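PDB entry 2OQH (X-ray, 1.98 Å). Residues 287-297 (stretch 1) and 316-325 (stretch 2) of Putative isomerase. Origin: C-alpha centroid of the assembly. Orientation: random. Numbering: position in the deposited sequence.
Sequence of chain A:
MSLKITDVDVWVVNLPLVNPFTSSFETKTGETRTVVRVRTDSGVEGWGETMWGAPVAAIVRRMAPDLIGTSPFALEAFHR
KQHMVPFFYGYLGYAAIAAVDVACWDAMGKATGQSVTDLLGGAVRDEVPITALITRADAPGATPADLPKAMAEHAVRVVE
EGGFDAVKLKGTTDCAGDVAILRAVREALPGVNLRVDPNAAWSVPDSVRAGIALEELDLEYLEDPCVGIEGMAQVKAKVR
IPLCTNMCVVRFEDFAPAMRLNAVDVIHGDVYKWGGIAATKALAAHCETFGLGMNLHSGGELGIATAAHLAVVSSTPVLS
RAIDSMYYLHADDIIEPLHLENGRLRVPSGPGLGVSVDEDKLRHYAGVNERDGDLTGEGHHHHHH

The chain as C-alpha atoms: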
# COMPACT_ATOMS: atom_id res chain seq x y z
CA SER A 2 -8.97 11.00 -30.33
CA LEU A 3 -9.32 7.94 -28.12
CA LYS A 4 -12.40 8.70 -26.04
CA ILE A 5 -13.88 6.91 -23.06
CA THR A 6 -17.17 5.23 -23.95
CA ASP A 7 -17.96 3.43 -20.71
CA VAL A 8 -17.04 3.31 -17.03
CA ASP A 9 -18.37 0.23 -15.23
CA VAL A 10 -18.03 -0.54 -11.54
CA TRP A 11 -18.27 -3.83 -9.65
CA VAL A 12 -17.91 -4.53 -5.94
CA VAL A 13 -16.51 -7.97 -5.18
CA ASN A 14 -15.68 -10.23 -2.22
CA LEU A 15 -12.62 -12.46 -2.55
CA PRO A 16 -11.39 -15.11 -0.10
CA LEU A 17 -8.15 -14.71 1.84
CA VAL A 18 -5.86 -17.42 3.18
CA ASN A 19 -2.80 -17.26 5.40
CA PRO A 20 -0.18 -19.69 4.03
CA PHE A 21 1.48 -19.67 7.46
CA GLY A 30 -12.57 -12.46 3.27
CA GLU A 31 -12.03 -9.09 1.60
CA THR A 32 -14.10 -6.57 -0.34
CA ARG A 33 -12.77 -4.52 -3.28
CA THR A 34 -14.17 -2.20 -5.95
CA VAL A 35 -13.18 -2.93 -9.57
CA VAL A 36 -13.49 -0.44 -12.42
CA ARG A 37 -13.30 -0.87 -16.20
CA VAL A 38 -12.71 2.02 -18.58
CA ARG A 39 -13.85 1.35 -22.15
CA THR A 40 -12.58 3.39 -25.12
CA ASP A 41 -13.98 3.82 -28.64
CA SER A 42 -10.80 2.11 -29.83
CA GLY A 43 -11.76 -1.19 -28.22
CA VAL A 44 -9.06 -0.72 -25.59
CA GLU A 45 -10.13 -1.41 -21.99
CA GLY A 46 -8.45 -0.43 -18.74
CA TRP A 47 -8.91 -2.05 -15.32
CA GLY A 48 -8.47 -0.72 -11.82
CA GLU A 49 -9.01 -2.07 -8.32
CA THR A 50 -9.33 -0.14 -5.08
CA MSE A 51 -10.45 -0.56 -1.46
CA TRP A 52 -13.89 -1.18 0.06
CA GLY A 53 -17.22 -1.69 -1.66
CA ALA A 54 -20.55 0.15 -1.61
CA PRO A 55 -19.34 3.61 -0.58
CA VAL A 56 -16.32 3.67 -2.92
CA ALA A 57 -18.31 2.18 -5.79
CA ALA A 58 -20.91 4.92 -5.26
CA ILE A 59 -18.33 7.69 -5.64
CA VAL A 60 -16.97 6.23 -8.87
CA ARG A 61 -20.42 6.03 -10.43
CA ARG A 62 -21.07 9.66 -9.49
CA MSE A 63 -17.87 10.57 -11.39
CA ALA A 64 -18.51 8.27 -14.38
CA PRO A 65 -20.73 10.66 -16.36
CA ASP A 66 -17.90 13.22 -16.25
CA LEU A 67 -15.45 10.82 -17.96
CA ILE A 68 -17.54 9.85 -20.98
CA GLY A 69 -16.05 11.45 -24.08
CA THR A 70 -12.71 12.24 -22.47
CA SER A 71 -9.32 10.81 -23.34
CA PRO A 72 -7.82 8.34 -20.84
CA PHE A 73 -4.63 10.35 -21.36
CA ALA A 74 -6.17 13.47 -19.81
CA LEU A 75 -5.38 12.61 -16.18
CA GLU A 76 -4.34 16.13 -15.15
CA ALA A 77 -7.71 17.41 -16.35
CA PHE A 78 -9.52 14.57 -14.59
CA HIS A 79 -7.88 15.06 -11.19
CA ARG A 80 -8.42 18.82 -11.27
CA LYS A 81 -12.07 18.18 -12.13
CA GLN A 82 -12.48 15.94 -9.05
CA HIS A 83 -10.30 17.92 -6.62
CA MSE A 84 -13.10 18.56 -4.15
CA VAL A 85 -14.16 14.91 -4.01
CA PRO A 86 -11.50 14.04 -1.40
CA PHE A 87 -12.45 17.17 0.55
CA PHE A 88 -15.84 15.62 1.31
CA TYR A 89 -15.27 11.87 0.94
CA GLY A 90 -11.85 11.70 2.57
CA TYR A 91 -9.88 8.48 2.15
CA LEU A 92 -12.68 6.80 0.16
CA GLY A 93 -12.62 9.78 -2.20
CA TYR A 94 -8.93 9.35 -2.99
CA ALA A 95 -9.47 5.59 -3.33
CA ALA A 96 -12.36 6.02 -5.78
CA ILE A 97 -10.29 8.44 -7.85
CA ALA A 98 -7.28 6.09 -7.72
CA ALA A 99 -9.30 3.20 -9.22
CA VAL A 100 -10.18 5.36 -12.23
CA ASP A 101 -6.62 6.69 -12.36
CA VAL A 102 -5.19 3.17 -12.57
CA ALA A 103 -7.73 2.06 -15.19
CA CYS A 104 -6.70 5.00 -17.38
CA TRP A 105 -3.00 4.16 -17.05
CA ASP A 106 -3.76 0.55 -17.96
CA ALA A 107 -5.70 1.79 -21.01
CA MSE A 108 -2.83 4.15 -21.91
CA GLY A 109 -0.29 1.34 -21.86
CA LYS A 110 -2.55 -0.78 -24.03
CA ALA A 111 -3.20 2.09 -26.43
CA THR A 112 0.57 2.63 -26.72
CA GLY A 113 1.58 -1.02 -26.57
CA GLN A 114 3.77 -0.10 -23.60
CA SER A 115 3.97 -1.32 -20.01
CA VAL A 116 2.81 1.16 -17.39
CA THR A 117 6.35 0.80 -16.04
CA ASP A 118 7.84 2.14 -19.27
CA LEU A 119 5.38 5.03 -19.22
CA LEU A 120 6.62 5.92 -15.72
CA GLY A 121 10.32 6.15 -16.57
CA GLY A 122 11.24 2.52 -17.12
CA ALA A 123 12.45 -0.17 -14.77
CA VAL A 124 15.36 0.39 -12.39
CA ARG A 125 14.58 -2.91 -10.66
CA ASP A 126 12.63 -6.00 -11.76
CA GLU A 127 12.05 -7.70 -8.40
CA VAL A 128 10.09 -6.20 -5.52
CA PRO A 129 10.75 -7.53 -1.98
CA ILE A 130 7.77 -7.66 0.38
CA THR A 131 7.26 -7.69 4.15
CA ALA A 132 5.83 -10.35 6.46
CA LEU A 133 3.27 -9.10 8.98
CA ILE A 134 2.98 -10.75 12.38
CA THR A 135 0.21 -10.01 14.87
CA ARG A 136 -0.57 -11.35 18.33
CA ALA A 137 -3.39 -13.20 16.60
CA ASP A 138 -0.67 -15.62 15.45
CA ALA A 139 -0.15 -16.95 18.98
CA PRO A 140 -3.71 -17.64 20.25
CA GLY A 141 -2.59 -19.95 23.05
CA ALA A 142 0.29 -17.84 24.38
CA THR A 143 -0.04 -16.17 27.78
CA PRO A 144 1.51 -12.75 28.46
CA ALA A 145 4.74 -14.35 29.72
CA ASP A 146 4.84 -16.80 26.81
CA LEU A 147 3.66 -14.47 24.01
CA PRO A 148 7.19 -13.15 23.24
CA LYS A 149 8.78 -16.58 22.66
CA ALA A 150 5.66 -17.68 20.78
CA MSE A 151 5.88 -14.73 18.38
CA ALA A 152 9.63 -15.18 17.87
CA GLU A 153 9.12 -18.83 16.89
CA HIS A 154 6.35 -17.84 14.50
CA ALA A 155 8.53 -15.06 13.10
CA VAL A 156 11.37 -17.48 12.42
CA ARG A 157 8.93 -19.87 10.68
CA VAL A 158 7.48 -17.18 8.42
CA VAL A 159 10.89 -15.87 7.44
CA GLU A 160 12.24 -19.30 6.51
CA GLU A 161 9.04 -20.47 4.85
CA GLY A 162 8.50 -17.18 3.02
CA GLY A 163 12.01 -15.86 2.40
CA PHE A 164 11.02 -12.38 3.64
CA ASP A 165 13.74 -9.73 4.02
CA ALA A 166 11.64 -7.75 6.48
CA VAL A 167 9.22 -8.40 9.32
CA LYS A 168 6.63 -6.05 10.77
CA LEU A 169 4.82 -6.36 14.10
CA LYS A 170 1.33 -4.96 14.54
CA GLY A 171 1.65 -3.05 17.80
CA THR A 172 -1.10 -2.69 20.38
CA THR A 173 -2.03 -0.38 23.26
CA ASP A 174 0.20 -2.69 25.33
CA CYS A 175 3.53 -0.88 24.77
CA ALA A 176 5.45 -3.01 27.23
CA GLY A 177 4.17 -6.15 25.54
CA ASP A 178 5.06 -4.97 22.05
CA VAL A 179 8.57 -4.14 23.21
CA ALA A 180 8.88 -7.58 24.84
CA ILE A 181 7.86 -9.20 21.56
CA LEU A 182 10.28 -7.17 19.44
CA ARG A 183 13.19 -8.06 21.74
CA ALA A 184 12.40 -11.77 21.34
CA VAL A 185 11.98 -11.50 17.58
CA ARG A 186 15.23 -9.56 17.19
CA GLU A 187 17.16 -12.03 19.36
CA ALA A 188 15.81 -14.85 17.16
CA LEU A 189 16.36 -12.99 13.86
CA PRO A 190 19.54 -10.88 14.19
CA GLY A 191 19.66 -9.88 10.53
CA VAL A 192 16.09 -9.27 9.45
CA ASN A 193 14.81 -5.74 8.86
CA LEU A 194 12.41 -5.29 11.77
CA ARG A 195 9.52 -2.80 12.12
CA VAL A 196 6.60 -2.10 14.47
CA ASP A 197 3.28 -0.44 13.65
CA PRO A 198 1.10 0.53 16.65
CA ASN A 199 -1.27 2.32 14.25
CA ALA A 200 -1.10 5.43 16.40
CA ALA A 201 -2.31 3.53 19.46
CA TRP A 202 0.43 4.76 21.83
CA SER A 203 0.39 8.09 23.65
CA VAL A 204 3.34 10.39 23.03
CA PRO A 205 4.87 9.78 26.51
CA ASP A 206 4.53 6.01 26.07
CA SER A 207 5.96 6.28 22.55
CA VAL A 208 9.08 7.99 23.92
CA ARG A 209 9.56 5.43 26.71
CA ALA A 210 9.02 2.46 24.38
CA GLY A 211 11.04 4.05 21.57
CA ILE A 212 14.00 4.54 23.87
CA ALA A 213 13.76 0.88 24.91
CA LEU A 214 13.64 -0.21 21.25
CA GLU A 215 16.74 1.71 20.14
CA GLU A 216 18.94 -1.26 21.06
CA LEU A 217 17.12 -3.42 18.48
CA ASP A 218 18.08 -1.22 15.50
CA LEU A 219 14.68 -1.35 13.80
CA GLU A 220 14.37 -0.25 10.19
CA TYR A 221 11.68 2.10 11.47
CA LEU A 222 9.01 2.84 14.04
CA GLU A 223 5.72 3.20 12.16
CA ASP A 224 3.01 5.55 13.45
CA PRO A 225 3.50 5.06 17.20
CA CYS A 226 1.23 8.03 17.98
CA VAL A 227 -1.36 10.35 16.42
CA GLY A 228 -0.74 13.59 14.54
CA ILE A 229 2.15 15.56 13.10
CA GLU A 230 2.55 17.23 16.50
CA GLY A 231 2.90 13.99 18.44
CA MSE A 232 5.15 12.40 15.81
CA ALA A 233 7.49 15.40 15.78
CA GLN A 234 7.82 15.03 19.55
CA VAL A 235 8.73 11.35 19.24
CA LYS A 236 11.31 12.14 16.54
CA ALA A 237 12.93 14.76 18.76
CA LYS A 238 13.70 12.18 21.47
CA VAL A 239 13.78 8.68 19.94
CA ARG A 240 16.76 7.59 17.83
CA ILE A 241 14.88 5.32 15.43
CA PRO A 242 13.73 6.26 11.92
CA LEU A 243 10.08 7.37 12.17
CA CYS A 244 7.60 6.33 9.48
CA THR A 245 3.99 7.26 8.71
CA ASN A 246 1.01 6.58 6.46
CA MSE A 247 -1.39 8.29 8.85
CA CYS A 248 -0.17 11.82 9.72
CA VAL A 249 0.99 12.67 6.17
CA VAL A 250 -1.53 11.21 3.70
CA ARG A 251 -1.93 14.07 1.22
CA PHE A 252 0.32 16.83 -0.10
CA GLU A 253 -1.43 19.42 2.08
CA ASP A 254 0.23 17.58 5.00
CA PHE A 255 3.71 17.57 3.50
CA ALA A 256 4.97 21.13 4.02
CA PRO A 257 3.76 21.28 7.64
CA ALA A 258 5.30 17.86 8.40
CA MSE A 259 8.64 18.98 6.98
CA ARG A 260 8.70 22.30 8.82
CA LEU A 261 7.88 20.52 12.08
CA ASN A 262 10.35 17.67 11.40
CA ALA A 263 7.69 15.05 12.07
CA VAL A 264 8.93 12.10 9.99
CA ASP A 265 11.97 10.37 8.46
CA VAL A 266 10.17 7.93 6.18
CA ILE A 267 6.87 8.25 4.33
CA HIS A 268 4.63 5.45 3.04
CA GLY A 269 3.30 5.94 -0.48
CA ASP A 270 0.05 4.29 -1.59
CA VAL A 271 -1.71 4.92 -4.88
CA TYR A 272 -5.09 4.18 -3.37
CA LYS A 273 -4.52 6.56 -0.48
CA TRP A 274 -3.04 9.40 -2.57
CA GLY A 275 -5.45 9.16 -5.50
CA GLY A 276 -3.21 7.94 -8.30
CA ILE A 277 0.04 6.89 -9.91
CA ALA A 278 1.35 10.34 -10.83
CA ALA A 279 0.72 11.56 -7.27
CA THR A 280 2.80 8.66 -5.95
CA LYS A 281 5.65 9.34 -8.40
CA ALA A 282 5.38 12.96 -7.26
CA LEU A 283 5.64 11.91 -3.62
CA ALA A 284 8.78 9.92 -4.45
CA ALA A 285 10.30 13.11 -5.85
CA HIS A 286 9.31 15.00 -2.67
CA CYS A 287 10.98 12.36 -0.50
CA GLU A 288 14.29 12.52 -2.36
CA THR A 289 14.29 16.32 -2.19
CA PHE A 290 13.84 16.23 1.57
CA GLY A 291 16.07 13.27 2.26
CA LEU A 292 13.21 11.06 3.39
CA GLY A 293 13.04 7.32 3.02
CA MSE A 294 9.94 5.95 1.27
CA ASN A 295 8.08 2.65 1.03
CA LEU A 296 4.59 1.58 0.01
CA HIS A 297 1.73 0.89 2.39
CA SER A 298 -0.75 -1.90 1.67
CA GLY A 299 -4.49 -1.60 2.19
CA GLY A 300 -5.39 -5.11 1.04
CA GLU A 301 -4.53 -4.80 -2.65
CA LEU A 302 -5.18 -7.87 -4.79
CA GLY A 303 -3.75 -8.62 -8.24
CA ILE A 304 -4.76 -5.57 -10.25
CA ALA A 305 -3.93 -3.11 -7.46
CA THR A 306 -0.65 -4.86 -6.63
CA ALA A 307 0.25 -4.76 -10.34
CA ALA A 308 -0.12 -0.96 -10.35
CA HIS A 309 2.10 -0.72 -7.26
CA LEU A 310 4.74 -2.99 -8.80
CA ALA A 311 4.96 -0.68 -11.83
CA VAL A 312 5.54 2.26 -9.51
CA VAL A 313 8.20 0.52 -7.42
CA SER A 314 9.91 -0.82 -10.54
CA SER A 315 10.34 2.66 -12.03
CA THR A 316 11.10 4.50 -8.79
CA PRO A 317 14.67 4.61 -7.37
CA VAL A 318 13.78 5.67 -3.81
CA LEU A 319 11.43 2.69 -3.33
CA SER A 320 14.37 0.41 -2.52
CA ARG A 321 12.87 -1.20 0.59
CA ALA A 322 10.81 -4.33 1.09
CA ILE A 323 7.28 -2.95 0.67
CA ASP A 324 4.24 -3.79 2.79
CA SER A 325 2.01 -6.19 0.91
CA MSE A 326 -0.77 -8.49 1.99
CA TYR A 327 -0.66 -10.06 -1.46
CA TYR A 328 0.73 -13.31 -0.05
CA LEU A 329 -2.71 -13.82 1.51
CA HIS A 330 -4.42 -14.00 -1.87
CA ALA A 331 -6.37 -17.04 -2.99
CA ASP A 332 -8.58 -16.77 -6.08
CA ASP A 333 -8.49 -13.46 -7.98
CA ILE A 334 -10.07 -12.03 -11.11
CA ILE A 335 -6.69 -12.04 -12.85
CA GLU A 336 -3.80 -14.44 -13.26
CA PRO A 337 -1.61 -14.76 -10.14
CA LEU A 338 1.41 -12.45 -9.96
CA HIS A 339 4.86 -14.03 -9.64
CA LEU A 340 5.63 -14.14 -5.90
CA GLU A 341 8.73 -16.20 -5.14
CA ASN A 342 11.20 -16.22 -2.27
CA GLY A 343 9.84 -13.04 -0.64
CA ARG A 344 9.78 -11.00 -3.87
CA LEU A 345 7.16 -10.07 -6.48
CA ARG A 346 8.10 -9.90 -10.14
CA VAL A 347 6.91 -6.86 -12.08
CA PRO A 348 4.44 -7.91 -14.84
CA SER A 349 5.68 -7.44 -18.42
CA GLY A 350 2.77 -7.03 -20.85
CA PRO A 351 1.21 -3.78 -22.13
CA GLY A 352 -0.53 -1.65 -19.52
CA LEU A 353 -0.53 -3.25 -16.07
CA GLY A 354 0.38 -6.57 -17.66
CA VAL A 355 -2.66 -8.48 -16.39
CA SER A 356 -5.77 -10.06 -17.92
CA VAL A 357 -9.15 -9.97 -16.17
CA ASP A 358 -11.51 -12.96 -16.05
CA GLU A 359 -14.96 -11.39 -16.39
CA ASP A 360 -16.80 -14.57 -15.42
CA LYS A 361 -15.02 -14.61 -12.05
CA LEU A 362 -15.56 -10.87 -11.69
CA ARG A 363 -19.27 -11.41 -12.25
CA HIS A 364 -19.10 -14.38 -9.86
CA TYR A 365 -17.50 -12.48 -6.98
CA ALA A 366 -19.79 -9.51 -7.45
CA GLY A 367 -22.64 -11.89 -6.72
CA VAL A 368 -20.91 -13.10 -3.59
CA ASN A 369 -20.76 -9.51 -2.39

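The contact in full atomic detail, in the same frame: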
# COMPACT_ATOMS: atom_id res chain seq x y z
N CYS A 287 10.15 13.04 -1.48
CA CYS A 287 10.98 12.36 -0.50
C CYS A 287 12.48 12.50 -0.76
O CYS A 287 13.27 12.69 0.17
CB CYS A 287 10.61 10.88 -0.42
SG CYS A 287 9.00 10.58 0.31
N GLU A 288 12.88 12.39 -2.02
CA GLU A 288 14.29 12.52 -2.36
C GLU A 288 14.77 13.94 -2.09
O GLU A 288 15.88 14.14 -1.59
CB GLU A 288 14.52 12.17 -3.83
CG GLU A 288 14.10 10.76 -4.21
CD GLU A 288 14.52 10.39 -5.62
OE1 GLU A 288 14.35 11.22 -6.53
OE2 GLU A 288 15.01 9.26 -5.81
N THR A 289 13.94 14.92 -2.40
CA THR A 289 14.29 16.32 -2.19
C THR A 289 14.51 16.61 -0.71
O THR A 289 15.41 17.36 -0.35
CB THR A 289 13.18 17.26 -2.71
OG1 THR A 289 13.04 17.09 -4.13
CG2 THR A 289 13.51 18.73 -2.41
N PHE A 290 13.71 15.99 0.14
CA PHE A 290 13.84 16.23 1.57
C PHE A 290 14.59 15.17 2.33
O PHE A 290 14.52 15.12 3.56
CB PHE A 290 12.45 16.44 2.16
CG PHE A 290 11.91 17.82 1.93
CD1 PHE A 290 12.20 18.86 2.83
CD2 PHE A 290 11.16 18.11 0.79
CE1 PHE A 290 11.75 20.17 2.58
CE2 PHE A 290 10.71 19.42 0.54
CZ PHE A 290 11.00 20.44 1.45
N GLY A 291 15.31 14.32 1.61
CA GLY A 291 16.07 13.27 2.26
C GLY A 291 15.24 12.36 3.14
O GLY A 291 15.63 12.03 4.25
N LEU A 292 14.08 11.95 2.64
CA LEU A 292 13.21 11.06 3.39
C LEU A 292 13.24 9.68 2.76
O LEU A 292 13.41 9.56 1.55
CB LEU A 292 11.76 11.55 3.36
CG LEU A 292 11.41 12.94 3.86
CD1 LEU A 292 9.91 13.14 3.72
CD2 LEU A 292 11.85 13.11 5.32
N GLY A 293 13.10 8.65 3.57
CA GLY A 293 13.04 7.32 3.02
C GLY A 293 11.60 7.19 2.54
O GLY A 293 10.76 8.03 2.88
N MSE A 294 11.30 6.16 1.75
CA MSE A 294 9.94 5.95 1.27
C MSE A 294 9.70 4.46 1.06
O MSE A 294 10.62 3.71 0.76
CB MSE A 294 9.69 6.67 -0.06
CG MSE A 294 8.27 6.47 -0.61
SE MSE A 294 7.93 7.23 -2.38
CE MSE A 294 5.99 7.17 -2.34
N ASN A 295 8.46 4.05 1.23
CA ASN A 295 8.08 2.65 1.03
C ASN A 295 6.61 2.71 0.66
O ASN A 295 6.03 3.79 0.64
CB ASN A 295 8.28 1.87 2.34
CG ASN A 295 8.43 0.38 2.12
OD1 ASN A 295 8.57 -0.09 0.98
ND2 ASN A 295 8.43 -0.38 3.21
N LEU A 296 6.01 1.57 0.34
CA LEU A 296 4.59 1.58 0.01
C LEU A 296 3.79 0.88 1.09
O LEU A 296 4.22 -0.13 1.66
CB LEU A 296 4.33 0.91 -1.34
CG LEU A 296 4.81 1.66 -2.59
CD1 LEU A 296 4.30 0.93 -3.83
CD2 LEU A 296 4.31 3.11 -2.58
N HIS A 297 2.63 1.43 1.39
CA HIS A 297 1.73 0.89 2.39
C HIS A 297 0.69 0.04 1.66
O HIS A 297 0.30 0.35 0.54
CB HIS A 297 1.04 2.03 3.13
CG HIS A 297 -0.11 1.60 4.00
ND1 HIS A 297 -1.42 1.65 3.58
CD2 HIS A 297 -0.13 1.12 5.26
CE1 HIS A 297 -2.21 1.23 4.55
NE2 HIS A 297 -1.45 0.90 5.58
N THR A 316 10.75 3.48 -9.77
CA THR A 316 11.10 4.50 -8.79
C THR A 316 12.30 4.18 -7.90
O THR A 316 12.21 3.36 -6.98
CB THR A 316 9.87 4.80 -7.91
OG1 THR A 316 8.74 5.06 -8.76
CG2 THR A 316 10.11 6.02 -7.02
N PRO A 317 13.45 4.83 -8.15
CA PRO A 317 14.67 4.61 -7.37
C PRO A 317 14.54 4.59 -5.85
O PRO A 317 15.00 3.66 -5.20
CB PRO A 317 15.59 5.73 -7.87
CG PRO A 317 15.23 5.82 -9.31
CD PRO A 317 13.70 5.77 -9.26
N VAL A 318 13.91 5.61 -5.26
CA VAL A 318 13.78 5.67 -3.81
C VAL A 318 13.00 4.52 -3.14
O VAL A 318 13.15 4.28 -1.94
CB VAL A 318 13.17 7.03 -3.38
CG1 VAL A 318 11.69 7.08 -3.72
CG2 VAL A 318 13.40 7.26 -1.90
N LEU A 319 12.18 3.81 -3.90
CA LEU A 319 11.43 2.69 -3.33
C LEU A 319 12.31 1.44 -3.35
O LEU A 319 12.00 0.44 -4.00
CB LEU A 319 10.14 2.47 -4.13
CG LEU A 319 9.10 3.57 -3.88
CD1 LEU A 319 7.97 3.48 -4.89
CD2 LEU A 319 8.57 3.44 -2.47
N SER A 320 13.40 1.50 -2.59
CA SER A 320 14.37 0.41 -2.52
C SER A 320 14.20 -0.53 -1.33
O SER A 320 15.06 -1.38 -1.09
CB SER A 320 15.77 1.00 -2.47
OG SER A 320 15.90 1.83 -1.32
N ARG A 321 13.11 -0.38 -0.59
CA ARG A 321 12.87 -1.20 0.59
C ARG A 321 11.87 -2.32 0.31
O ARG A 321 11.21 -2.32 -0.73
CB ARG A 321 12.33 -0.33 1.72
CG ARG A 321 13.25 0.80 2.14
CD ARG A 321 12.46 1.93 2.78
NE ARG A 321 13.31 3.04 3.23
CZ ARG A 321 13.77 3.18 4.47
NH1 ARG A 321 13.45 2.29 5.40
NH2 ARG A 321 14.53 4.23 4.78
N ALA A 322 11.77 -3.26 1.24
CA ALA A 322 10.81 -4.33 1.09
C ALA A 322 9.48 -3.67 1.42
O ALA A 322 9.29 -3.21 2.54
CB ALA A 322 11.09 -5.46 2.07
N ILE A 323 8.57 -3.60 0.45
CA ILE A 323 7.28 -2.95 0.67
C ILE A 323 6.32 -3.78 1.51
O ILE A 323 6.52 -4.97 1.69
CB ILE A 323 6.56 -2.64 -0.66
CG1 ILE A 323 6.14 -3.95 -1.34
CG2 ILE A 323 7.47 -1.83 -1.58
CD1 ILE A 323 5.25 -3.78 -2.57
N ASP A 324 5.28 -3.12 2.02
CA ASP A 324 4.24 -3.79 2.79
C ASP A 324 3.31 -4.35 1.73
O ASP A 324 2.97 -3.66 0.77
CB ASP A 324 3.46 -2.80 3.67
CG ASP A 324 4.16 -2.52 4.99
OD1 ASP A 324 5.16 -3.20 5.30
OD2 ASP A 324 3.69 -1.62 5.73
N SER A 325 2.90 -5.60 1.89
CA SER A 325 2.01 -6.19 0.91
C SER A 325 1.31 -7.39 1.49
O SER A 325 1.96 -8.33 1.96
CB SER A 325 2.78 -6.62 -0.34
OG SER A 325 1.93 -7.34 -1.23
O HOH W 1 12.80 7.80 -6.93
O HOH W 2 13.47 4.60 0.92
O HOH W 3 10.56 0.88 -0.78
O HOH W 4 2.07 -1.76 -0.91

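The contact between the two stretches is built chiefly round Val318, Met294 and Asn295, with Leu319 close behind in the area it covers. Stretch 1 leaves a helix, turns through Gly291 and continues as a strand from Gly293 to Leu296; stretch 2 begins with a type I turn, Thr316 to Leu319, and after a bend at Leu319 and Ser320 straightens from Arg321 to run beside that strand. Few direct hydrogen bonds join them, so apolar packing and water carry much of the contact.

Val318 sits within the turn, its CA-to-CB bond pointing toward stretch 1. Its compact, branched side chain, with chi1 in the p well, offers two methyl groups to different neighbours: Val318 CG1 lies 4.0 Å from SE of Met294, and Val318 CG2 lies 4.1 Å from the carbonyl O of Leu292. At the more exposed margin, OE2 of Glu288 comes within 3.8 Å of Val318 CB. The carboxylate stays solvated there, for water 1 donates a weak hydrogen bond to Glu288 OE2 and accepts one from Val318 N.

Met294, present as selenomethionine, is buried, and its all-trans side chain is long enough to touch two residues of the turn. While SE reaches Val318, CG of Met294 rests 3.6 Å from CD2 of Leu319. Leu319 CD2 also lies 3.6 Å from Asn295 CA and 4.2 Å from Leu296 CG, so the end of Leu319 packs against three successive residues of the strand. An unbranched selenoether chain and a forked leucine suit this largely apolar patch, with ordered waters at its edge, where neither side chain has a polar group to satisfy. Farther along, Leu296 CB meets CG2 of Ile323 at 4.2 Å, extending the apolar layer.

Asn295 supplies the polar counterpart. Its CB leaves sideways, but the amide comes nearer to stretch 2, where Asn295 ND2 donates a hydrogen bond of 3.0 Å to the carbonyl O of Ala322. An amide is well suited to a buried place beside an extended backbone because it carries both a donor and an acceptor: Asn295 OD1 lies 2.8 Å from water 3, which in turn accepts a hydrogen bond from Arg321 N. One residue on, the backbones meet directly, as Asp324 N donates to Leu296 O at 3.2 Å. Water 4 continues the link, donating to Asp324 O and, weakly, to His297 O.

Arg321 runs along the strand with an extended side chain that combines aliphatic and polar contacts. Arg321 CD packs 3.3 Å from Met294 O, and Arg321 NH2 approaches CA of Gly293 to 3.9 Å. Glycine fits this position closely, since an ideal CB there would fall 2.4 Å from Arg321 NH2, a clash. The guanidinium also holds water 2 through Arg321 NE, at 2.8 Å; this water accepts from Met294 N as well, at 2.8 Å, and donates to Val318 O, at 2.9 Å. A single water thus ties the strand to both the turn and the arginine, satisfying backbone groups that do not pair directly.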